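Local coordinates for protein cytochrome c-552 Ks_3358 (Candidatus Kuenenia stuttgartiensis, PDB 5MXZ) that binds one covalently attached heme c and probably shuttles electrons as a small c-type cytochrome of an anammox bacterium, at residues 15-20 with 33-38; 50-55 with 59-64. The protein carries 1 engineered substitution. One frame throughout, in Å; residues are numbered along the deposited sequence. Where two conformers were deposited one is given.

Contact 1: 15-20 with 33-38. With HEC (heme c), chain B; EDO (1,2-ethanediol), chain Q; EDO (1,2-ethanediol), chain O; EDO (1,2-ethanediol), chain N.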
loop_
_atom_site.group_PDB
_atom_site.type_symbol
_atom_site.label_atom_id
_atom_site.label_comp_id
_atom_site.label_asym_id
_atom_site.label_seq_id
_atom_site.Cartn_x
_atom_site.Cartn_y
_atom_site.Cartn_z
ATOM N N THR A 15 -1.454 -8.798 -3.973
ATOM C CA THR A 15 -2.706 -9.551 -4.094
ATOM C C THR A 15 -3.949 -8.651 -4.157
ATOM O O THR A 15 -4.959 -9.040 -4.728
ATOM C CB THR A 15 -2.849 -10.675 -3.029
ATOM O OG1 THR A 15 -3.975 -11.501 -3.356
ATOM C CG2 THR A 15 -3.020 -10.120 -1.607
ATOM N N CYS A 16 -3.860 -7.446 -3.587
ATOM C CA CYS A 16 -4.959 -6.481 -3.640
ATOM C C CYS A 16 -4.626 -5.232 -4.462
ATOM O O CYS A 16 -5.482 -4.735 -5.198
ATOM C CB CYS A 16 -5.410 -6.078 -2.239
ATOM S SG CYS A 16 -6.121 -7.422 -1.249
ATOM N N HIS A 17 -3.399 -4.733 -4.313
ATOM C CA HIS A 17 -2.899 -3.596 -5.094
ATOM C C HIS A 17 -1.869 -4.100 -6.107
ATOM O O HIS A 17 -0.733 -4.431 -5.731
ATOM C CB HIS A 17 -2.224 -2.565 -4.188
ATOM C CG HIS A 17 -3.033 -2.155 -2.997
ATOM N ND1 HIS A 17 -4.058 -1.238 -3.074
ATOM C CD2 HIS A 17 -2.943 -2.511 -1.693
ATOM C CE1 HIS A 17 -4.578 -1.059 -1.872
ATOM N NE2 HIS A 17 -3.914 -1.814 -1.014
ATOM N N GLY A 18 -2.248 -4.160 -7.383
ATOM C CA GLY A 18 -1.339 -4.621 -8.447
ATOM C C GLY A 18 -0.134 -3.710 -8.643
ATOM O O GLY A 18 -0.174 -2.527 -8.277
ATOM N N VAL A 19 0.928 -4.254 -9.242
ATOM C CA VAL A 19 2.182 -3.502 -9.471
ATOM C C VAL A 19 2.036 -2.288 -10.394
ATOM O O VAL A 19 2.794 -1.322 -10.272
ATOM C CB VAL A 19 3.363 -4.395 -9.939
ATOM C CG1 VAL A 19 3.770 -5.359 -8.835
ATOM C CG2 VAL A 19 3.043 -5.142 -11.232
ATOM N N ASP A 20 1.060 -2.340 -11.300
ATOM C CA ASP A 20 0.832 -1.266 -12.276
ATOM C C ASP A 20 0.158 -0.005 -11.702
ATOM O O ASP A 20 -0.065 0.972 -12.429
ATOM C CB ASP A 20 0.068 -1.799 -13.507
ATOM C CG ASP A 20 -1.280 -2.440 -13.159
ATOM O OD1 ASP A 20 -1.622 -2.602 -11.965
ATOM O OD2 ASP A 20 -2.010 -2.797 -14.110
ATOM N N ARG A 33 -8.791 1.529 -4.370
ATOM C CA ARG A 33 -8.743 2.350 -5.585
ATOM C C ARG A 33 -7.323 2.374 -6.166
ATOM O O ARG A 33 -6.415 1.734 -5.623
ATOM C CB ARG A 33 -9.236 3.778 -5.297
ATOM C CG ARG A 33 -10.728 3.911 -5.020
ATOM C CD ARG A 33 -11.006 3.903 -3.530
ATOM N NE ARG A 33 -12.349 4.358 -3.190
ATOM C CZ ARG A 33 -12.648 5.555 -2.686
ATOM N NH1 ARG A 33 -11.703 6.460 -2.449
ATOM N NH2 ARG A 33 -13.906 5.844 -2.407
ATOM N N LYS A 34 -7.131 3.106 -7.263
ATOM C CA LYS A 34 -5.823 3.199 -7.930
ATOM C C LYS A 34 -4.808 3.959 -7.092
ATOM O O LYS A 34 -5.156 4.952 -6.445
ATOM C CB LYS A 34 -5.945 3.933 -9.268
ATOM C CG LYS A 34 -6.794 3.252 -10.318
ATOM C CD LYS A 34 -6.686 4.002 -11.633
ATOM C CE LYS A 34 -7.575 3.369 -12.687
ATOM N NZ LYS A 34 -7.269 3.921 -14.031
ATOM N N PHE A 35 -3.564 3.483 -7.100
ATOM C CA PHE A 35 -2.424 4.299 -6.659
ATOM C C PHE A 35 -1.961 5.229 -7.778
ATOM O O PHE A 35 -1.537 6.364 -7.509
ATOM C CB PHE A 35 -1.239 3.443 -6.194
ATOM C CG PHE A 35 -1.471 2.703 -4.905
ATOM C CD1 PHE A 35 -2.299 3.221 -3.899
ATOM C CD2 PHE A 35 -0.821 1.489 -4.677
ATOM C CE1 PHE A 35 -2.489 2.523 -2.706
ATOM C CE2 PHE A 35 -1.004 0.794 -3.487
ATOM C CZ PHE A 35 -1.843 1.312 -2.506
ATOM N N ALA A 36 -2.040 4.741 -9.021
ATOM C CA ALA A 36 -1.628 5.497 -10.208
ATOM C C ALA A 36 -2.667 6.561 -10.531
ATOM O O ALA A 36 -3.454 6.434 -11.473
ATOM C CB ALA A 36 -1.395 4.568 -11.395
ATOM N N ASP A 37 -2.663 7.605 -9.708
ATOM C CA ASP A 37 -3.630 8.681 -9.777
ATOM C C ASP A 37 -2.973 9.921 -9.200
ATOM O O ASP A 37 -2.729 9.991 -7.990
ATOM C CB ASP A 37 -4.897 8.331 -8.985
ATOM C CG ASP A 37 -6.001 9.359 -9.171
ATOM O OD1 ASP A 37 -5.929 10.456 -8.571
ATOM O OD2 ASP A 37 -6.949 9.065 -9.927
ATOM N N ALA A 38 -2.696 10.890 -10.075
ATOM C CA ALA A 38 -2.026 12.140 -9.706
ATOM C C ALA A 38 -2.706 12.877 -8.550
ATOM O O ALA A 38 -2.015 13.322 -7.624
ATOM C CB ALA A 38 -1.885 13.055 -10.917
HETATM FE FE HEC B . -4.080 -1.748 1.074
HETATM C CHA HEC B . -6.126 1.014 1.172
HETATM C CHB HEC B . -1.306 0.270 0.859
HETATM C CHC HEC B . -2.082 -4.515 1.573
HETATM C CHD HEC B . -6.781 -3.755 0.469
HETATM N NA HEC B . -3.769 0.316 1.051
HETATM C C1A HEC B . -4.694 1.286 1.020
HETATM C C2A HEC B . -4.169 2.665 0.961
HETATM C C3A HEC B . -2.718 2.457 0.874
HETATM C C4A HEC B . -2.603 0.974 0.926
HETATM C CMA HEC B . -1.629 3.500 0.775
HETATM C CAA HEC B . -4.982 3.932 0.926
HETATM C CBA HEC B . -4.961 4.837 2.128
HETATM C CGA HEC B . -5.662 6.116 1.713
HETATM O O1A HEC B . -6.168 6.232 0.575
HETATM O O2A HEC B . -5.711 7.034 2.541
HETATM N NB HEC B . -2.019 -2.071 1.222
HETATM C C1B HEC B . -1.029 -1.153 1.087
HETATM C C2B HEC B . 0.362 -1.673 1.222
HETATM C C3B HEC B . 0.086 -3.100 1.439
HETATM C C4B HEC B . -1.379 -3.238 1.400
HETATM C CMB HEC B . 1.672 -0.933 1.133
HETATM C CAB HEC B . 1.052 -4.184 1.673
HETATM C CBB HEC B . 1.805 -4.130 2.985
HETATM N NC HEC B . -4.381 -3.816 1.053
HETATM C C1C HEC B . -3.474 -4.802 1.207
HETATM C C2C HEC B . -4.001 -6.191 1.072
HETATM C C3C HEC B . -5.413 -5.927 0.756
HETATM C C4C HEC B . -5.525 -4.453 0.740
HETATM C CMC HEC B . -3.267 -7.500 1.216
HETATM C CAC HEC B . -6.490 -6.921 0.456
HETATM C CBC HEC B . -6.866 -7.933 1.508
HETATM N ND HEC B . -6.125 -1.421 0.890
HETATM C C1D HEC B . -7.087 -2.331 0.649
HETATM C C2D HEC B . -8.464 -1.793 0.580
HETATM C C3D HEC B . -8.259 -0.353 0.783
HETATM C C4D HEC B . -6.794 -0.262 0.949
HETATM C CMD HEC B . -9.754 -2.531 0.337
HETATM C CAD HEC B . -9.265 0.762 0.859
HETATM C CBD HEC B . -9.439 1.023 2.364
HETATM C CGD HEC B . -9.229 2.466 2.800
HETATM O O1D HEC B . -9.548 2.784 3.971
HETATM O O2D HEC B . -8.753 3.317 2.011
HETATM C C1 EDO Q . -6.011 2.779 -2.583
HETATM O O1 EDO Q . -7.383 2.540 -2.264
HETATM C C2 EDO Q . -5.743 4.282 -2.717
HETATM O O2 EDO Q . -6.375 4.843 -3.874
HETATM C C1 EDO O . -4.848 -5.567 -12.449
HETATM O O1 EDO O . -3.982 -4.810 -11.593
HETATM C C2 EDO O . -4.459 -5.337 -13.905
HETATM O O2 EDO O . -4.420 -3.928 -14.167
HETATM C C1 EDO N . 2.640 1.413 -8.169
HETATM O O1 EDO N . 2.030 2.494 -7.454
HETATM C C2 EDO N . 2.741 0.195 -7.257
HETATM O O2 EDO N . 1.435 -0.149 -6.787
HETATM O O HOH W 1 -4.602 -0.326 -5.646
#

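Contact 2: 50-55 with 59-64. With ZN (zinc ion), chain H; HEC (heme c), chain B.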
loop_
_atom_site.group_PDB
_atom_site.type_symbol
_atom_site.label_atom_id
_atom_site.label_comp_id
_atom_site.label_asym_id
_atom_site.label_seq_id
_atom_site.Cartn_x
_atom_site.Cartn_y
_atom_site.Cartn_z
ATOM N N ILE A 50 1.591 5.419 5.714
ATOM C CA ILE A 50 2.188 4.652 6.820
ATOM C C ILE A 50 1.113 4.160 7.799
ATOM O O ILE A 50 1.098 2.972 8.155
ATOM C CB ILE A 50 3.326 5.450 7.526
ATOM C CG1 ILE A 50 4.537 5.570 6.588
ATOM C CG2 ILE A 50 3.755 4.790 8.839
ATOM C CD1 ILE A 50 5.415 6.788 6.827
ATOM N N GLU A 51 0.210 5.057 8.198
ATOM C CA GLU A 51 -0.889 4.691 9.099
ATOM C C GLU A 51 -1.757 3.584 8.499
ATOM O O GLU A 51 -2.120 2.633 9.201
ATOM C CB GLU A 51 -1.752 5.900 9.478
ATOM C CG GLU A 51 -2.724 5.585 10.612
ATOM C CD GLU A 51 -3.706 6.698 10.928
ATOM O OE1 GLU A 51 -3.888 6.994 12.129
ATOM O OE2 GLU A 51 -4.319 7.256 9.991
ATOM N N GLN A 52 -2.056 3.707 7.204
ATOM C CA GLN A 52 -2.864 2.712 6.499
ATOM C C GLN A 52 -2.218 1.331 6.496
ATOM O O GLN A 52 -2.901 0.342 6.755
ATOM C CB GLN A 52 -3.197 3.163 5.080
ATOM C CG GLN A 52 -4.137 2.207 4.348
ATOM C CD GLN A 52 -5.538 2.170 4.937
ATOM O OE1 GLN A 52 -6.072 3.197 5.379
ATOM N NE2 GLN A 52 -6.142 0.984 4.951
ATOM N N ILE A 53 -0.913 1.267 6.213
ATOM C CA ILE A 53 -0.173 -0.006 6.254
ATOM C C ILE A 53 -0.185 -0.555 7.691
ATOM O O ILE A 53 -0.483 -1.732 7.902
ATOM C CB ILE A 53 1.278 0.128 5.717
ATOM C CG1 ILE A 53 1.267 0.697 4.292
ATOM C CG2 ILE A 53 2.018 -1.216 5.760
ATOM C CD1 ILE A 53 2.578 1.313 3.839
ATOM N N ASN A 54 0.095 0.313 8.662
ATOM C CA ASN A 54 0.113 -0.079 10.076
ATOM C C ASN A 54 -1.223 -0.606 10.598
ATOM O O ASN A 54 -1.275 -1.682 11.214
ATOM C CB ASN A 54 0.590 1.077 10.956
ATOM C CG ASN A 54 2.098 1.238 10.951
ATOM O OD1 ASN A 54 2.846 0.321 10.588
ATOM N ND2 ASN A 54 2.556 2.413 11.368
ATOM N N GLU A 55 -2.296 0.130 10.331
ATOM C CA GLU A 55 -3.578 -0.132 10.986
ATOM C C GLU A 55 -4.620 -0.817 10.115
ATOM O O GLU A 55 -5.522 -1.472 10.638
ATOM C CB GLU A 55 -4.152 1.162 11.560
ATOM C CG GLU A 55 -3.327 1.742 12.698
ATOM C CD GLU A 55 -3.692 3.177 13.013
ATOM O OE1 GLU A 55 -2.883 3.853 13.677
ATOM O OE2 GLU A 55 -4.779 3.643 12.595
ATOM N N GLU A 59 -12.561 -4.807 7.797
ATOM C CA GLU A 59 -13.289 -5.473 6.700
ATOM C C GLU A 59 -12.765 -5.175 5.289
ATOM O O GLU A 59 -13.354 -5.624 4.299
ATOM C CB GLU A 59 -14.814 -5.209 6.771
ATOM C CG GLU A 59 -15.495 -5.434 8.121
ATOM C CD GLU A 59 -15.053 -6.702 8.832
ATOM O OE1 GLU A 59 -14.800 -6.631 10.052
ATOM O OE2 GLU A 59 -14.946 -7.765 8.185
ATOM N N MET A 60 -11.658 -4.439 5.196
ATOM C CA MET A 60 -11.104 -4.030 3.899
ATOM C C MET A 60 -9.633 -4.406 3.732
ATOM O O MET A 60 -9.259 -5.067 2.756
ATOM C CB MET A 60 -11.301 -2.527 3.685
ATOM C CG MET A 60 -12.754 -2.072 3.634
ATOM S SD MET A 60 -12.895 -0.413 2.965
ATOM C CE MET A 60 -14.534 0.036 3.517
ATOM N N MET A 61 -8.811 -3.979 4.689
ATOM C CA MET A 61 -7.371 -4.204 4.657
ATOM C C MET A 61 -6.896 -4.569 6.060
ATOM O O MET A 61 -7.217 -3.867 7.028
ATOM C CB MET A 61 -6.655 -2.934 4.150
ATOM C CG MET A 61 -5.149 -3.073 3.965
ATOM S SD MET A 61 -4.389 -1.618 3.203
ATOM C CE MET A 61 -2.842 -1.625 4.106
ATOM N N MET A 62 -6.148 -5.669 6.163
ATOM C CA MET A 62 -5.553 -6.091 7.437
ATOM C C MET A 62 -4.481 -5.090 7.905
ATOM O O MET A 62 -3.869 -4.411 7.067
ATOM C CB MET A 62 -4.992 -7.532 7.356
ATOM C CG MET A 62 -3.829 -7.758 6.387
ATOM S SD MET A 62 -4.308 -7.772 4.641
ATOM C CE MET A 62 -5.010 -9.413 4.466
ATOM N N PRO A 63 -4.277 -4.967 9.239
ATOM C CA PRO A 63 -3.130 -4.193 9.727
ATOM C C PRO A 63 -1.821 -4.948 9.473
ATOM O O PRO A 63 -1.799 -6.184 9.526
ATOM C CB PRO A 63 -3.390 -4.057 11.239
ATOM C CG PRO A 63 -4.735 -4.657 11.504
ATOM C CD PRO A 63 -5.068 -5.541 10.347
ATOM N N PHE A 64 -0.750 -4.212 9.182
ATOM C CA PHE A 64 0.561 -4.829 8.962
ATOM C C PHE A 64 1.591 -4.529 10.050
ATOM O O PHE A 64 2.732 -4.998 9.959
ATOM C CB PHE A 64 1.109 -4.471 7.573
ATOM C CG PHE A 64 0.422 -5.198 6.448
ATOM C CD1 PHE A 64 -0.763 -4.709 5.901
ATOM C CD2 PHE A 64 0.957 -6.382 5.943
ATOM C CE1 PHE A 64 -1.399 -5.387 4.864
ATOM C CE2 PHE A 64 0.323 -7.067 4.908
ATOM C CZ PHE A 64 -0.859 -6.566 4.370
HETATM ZN ZN ZN H . -5.739 9.118 10.992
HETATM FE FE HEC B . -4.080 -1.748 1.074
HETATM C CHA HEC B . -6.126 1.014 1.172
HETATM C CHB HEC B . -1.306 0.270 0.859
HETATM C CHC HEC B . -2.082 -4.515 1.573
HETATM C CHD HEC B . -6.781 -3.755 0.469
HETATM N NA HEC B . -3.769 0.316 1.051
HETATM C C1A HEC B . -4.694 1.286 1.020
HETATM C C2A HEC B . -4.169 2.665 0.961
HETATM C C3A HEC B . -2.718 2.457 0.874
HETATM C C4A HEC B . -2.603 0.974 0.926
HETATM C CMA HEC B . -1.629 3.500 0.775
HETATM C CAA HEC B . -4.982 3.932 0.926
HETATM C CBA HEC B . -4.961 4.837 2.128
HETATM C CGA HEC B . -5.662 6.116 1.713
HETATM O O1A HEC B . -6.168 6.232 0.575
HETATM O O2A HEC B . -5.711 7.034 2.541
HETATM N NB HEC B . -2.019 -2.071 1.222
HETATM C C1B HEC B . -1.029 -1.153 1.087
HETATM C C2B HEC B . 0.362 -1.673 1.222
HETATM C C3B HEC B . 0.086 -3.100 1.439
HETATM C C4B HEC B . -1.379 -3.238 1.400
HETATM C CMB HEC B . 1.672 -0.933 1.133
HETATM C CAB HEC B . 1.052 -4.184 1.673
HETATM C CBB HEC B . 1.805 -4.130 2.985
HETATM N NC HEC B . -4.381 -3.816 1.053
HETATM C C1C HEC B . -3.474 -4.802 1.207
HETATM C C2C HEC B . -4.001 -6.191 1.072
HETATM C C3C HEC B . -5.413 -5.927 0.756
HETATM C C4C HEC B . -5.525 -4.453 0.740
HETATM C CMC HEC B . -3.267 -7.500 1.216
HETATM C CAC HEC B . -6.490 -6.921 0.456
HETATM C CBC HEC B . -6.866 -7.933 1.508
HETATM N ND HEC B . -6.125 -1.421 0.890
HETATM C C1D HEC B . -7.087 -2.331 0.649
HETATM C C2D HEC B . -8.464 -1.793 0.580
HETATM C C3D HEC B . -8.259 -0.353 0.783
HETATM C C4D HEC B . -6.794 -0.262 0.949
HETATM C CMD HEC B . -9.754 -2.531 0.337
HETATM C CAD HEC B . -9.265 0.762 0.859
HETATM C CBD HEC B . -9.439 1.023 2.364
HETATM C CGD HEC B . -9.229 2.466 2.800
HETATM O O1D HEC B . -9.548 2.784 3.971
HETATM O O2D HEC B . -8.753 3.317 2.011
#

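Contact 1: 15-20 with 33-38
ND1 of His-17 and the carbonyl of Arg-33 share one water: it accepts the N-H of His-17 ND1 at 2.8 Å and donates to Arg-33 O at 2.7 Å, lying at the edge of the imidazole and in its plane. This bridge helps fix the rotation of the ring whose NE2 binds the heme iron at 2.1 Å, and would probably make the histidine a slightly stronger donor to the iron. Phe-35 covers one imidazole face as an offset stack, planes at 22° and centroids 4.6 Å apart; its CZ rides above the rim, 3.4 Å from His-17 ND1. The same phenyl turns its edge to the heme, Phe-35 CZ lying 3.5 Å from HEC C4A. Cys-16 SG, thioether-bonded to HEC CAC, and His-17 form the end of the CXXCH heme-attachment motif. Farther along, the methyl of Ala-36 rests 4.0 Å from Asp-20 O, a looser touch near the surface. Met-61 supplies the second axial ligand. His-17 also packs on Phe-9 of helix 5-12 and Cys-16 on Leu-26 and Leu-30 of helix 25-30, while the 33-38 loop runs into helix 38-43, whose N-cap is Asp-37.

Contact 2: 50-55 with 59-64
Met-61 reaches from the 59-64 loop between helix 46-55 and the porphyrin to the heme iron. Its CB lies 3.6 Å from HEC C1D, against one pyrrole; CG, anti to the backbone N (chi1 -175°), carries the chain on over the porphyrin toward HEC NC. SD then binds the iron at 2.2 Å, and the bend at chi3 (144°) turns the methyl CE toward the helix while still over HEC NB, so that CE meets Gln-52 O at 3.3 Å and packs on Ile-53 CA. Gln-52 crosses this thioether obliquely: it lays CG over the heme at HEC C2A and brings NE2 to 3.6 Å from Met-61 SD. The amide is held at both ends, OE1 by Arg-48 and NE2 by Thr-57, two residues that also hydrogen-bond the heme.

Beyond the ligand, the backbone N of Phe-64 donates to Ile-53 O at 2.8 Å, with a second, weak bond to Asn-54 O, so the loop is tied to the last turn of the helix. Ile-53 CG2 packs on Phe-64 CB. HEC CBB sits over the centre of one face of the Phe-64 ring, 3.6 Å above its plane, while Ile-53 O lies at the edge in its plane. Pro-63 closes the outer side, its CB 3.2 Å from Asn-54 O and its CG against Glu-55 O. On the far side of the helix Glu-51 OE2 binds a zinc ion and is hydrogen-bonded to Arg-48.

Sulfur from Met-61, opposite the imidazole of His-17, gives the His/Met ligation characteristic of class I c-type cytochromes. A neutral thioether in an apolar setting, with the nearby amide of Gln-52, is consistent with stabilising the reduced iron and hence with a comparatively high reduction potential.

Overall arrangement
From the N terminus, helix 5-12 leads into the heme-attachment loop, and contact 1 closes a loop of twelve residues, half of them in helix 25-30, when 33-38 returns beside 15-20. The chain then passes through helices 38-43 and 46-55 before contact 2 closes a much tighter turn, three residues joining the end of helix 46-55 to the 59-64 loop. The two closures follow in series, neither nesting nor crossing. The centres of contact 1 and contact 2 are about 15 Å apart, on opposite sides of the chain's centre, yet the two contacts meet at the iron. The heme thus joins the N-terminal half to the helix 46-55 region, which also packs on helix 70-75.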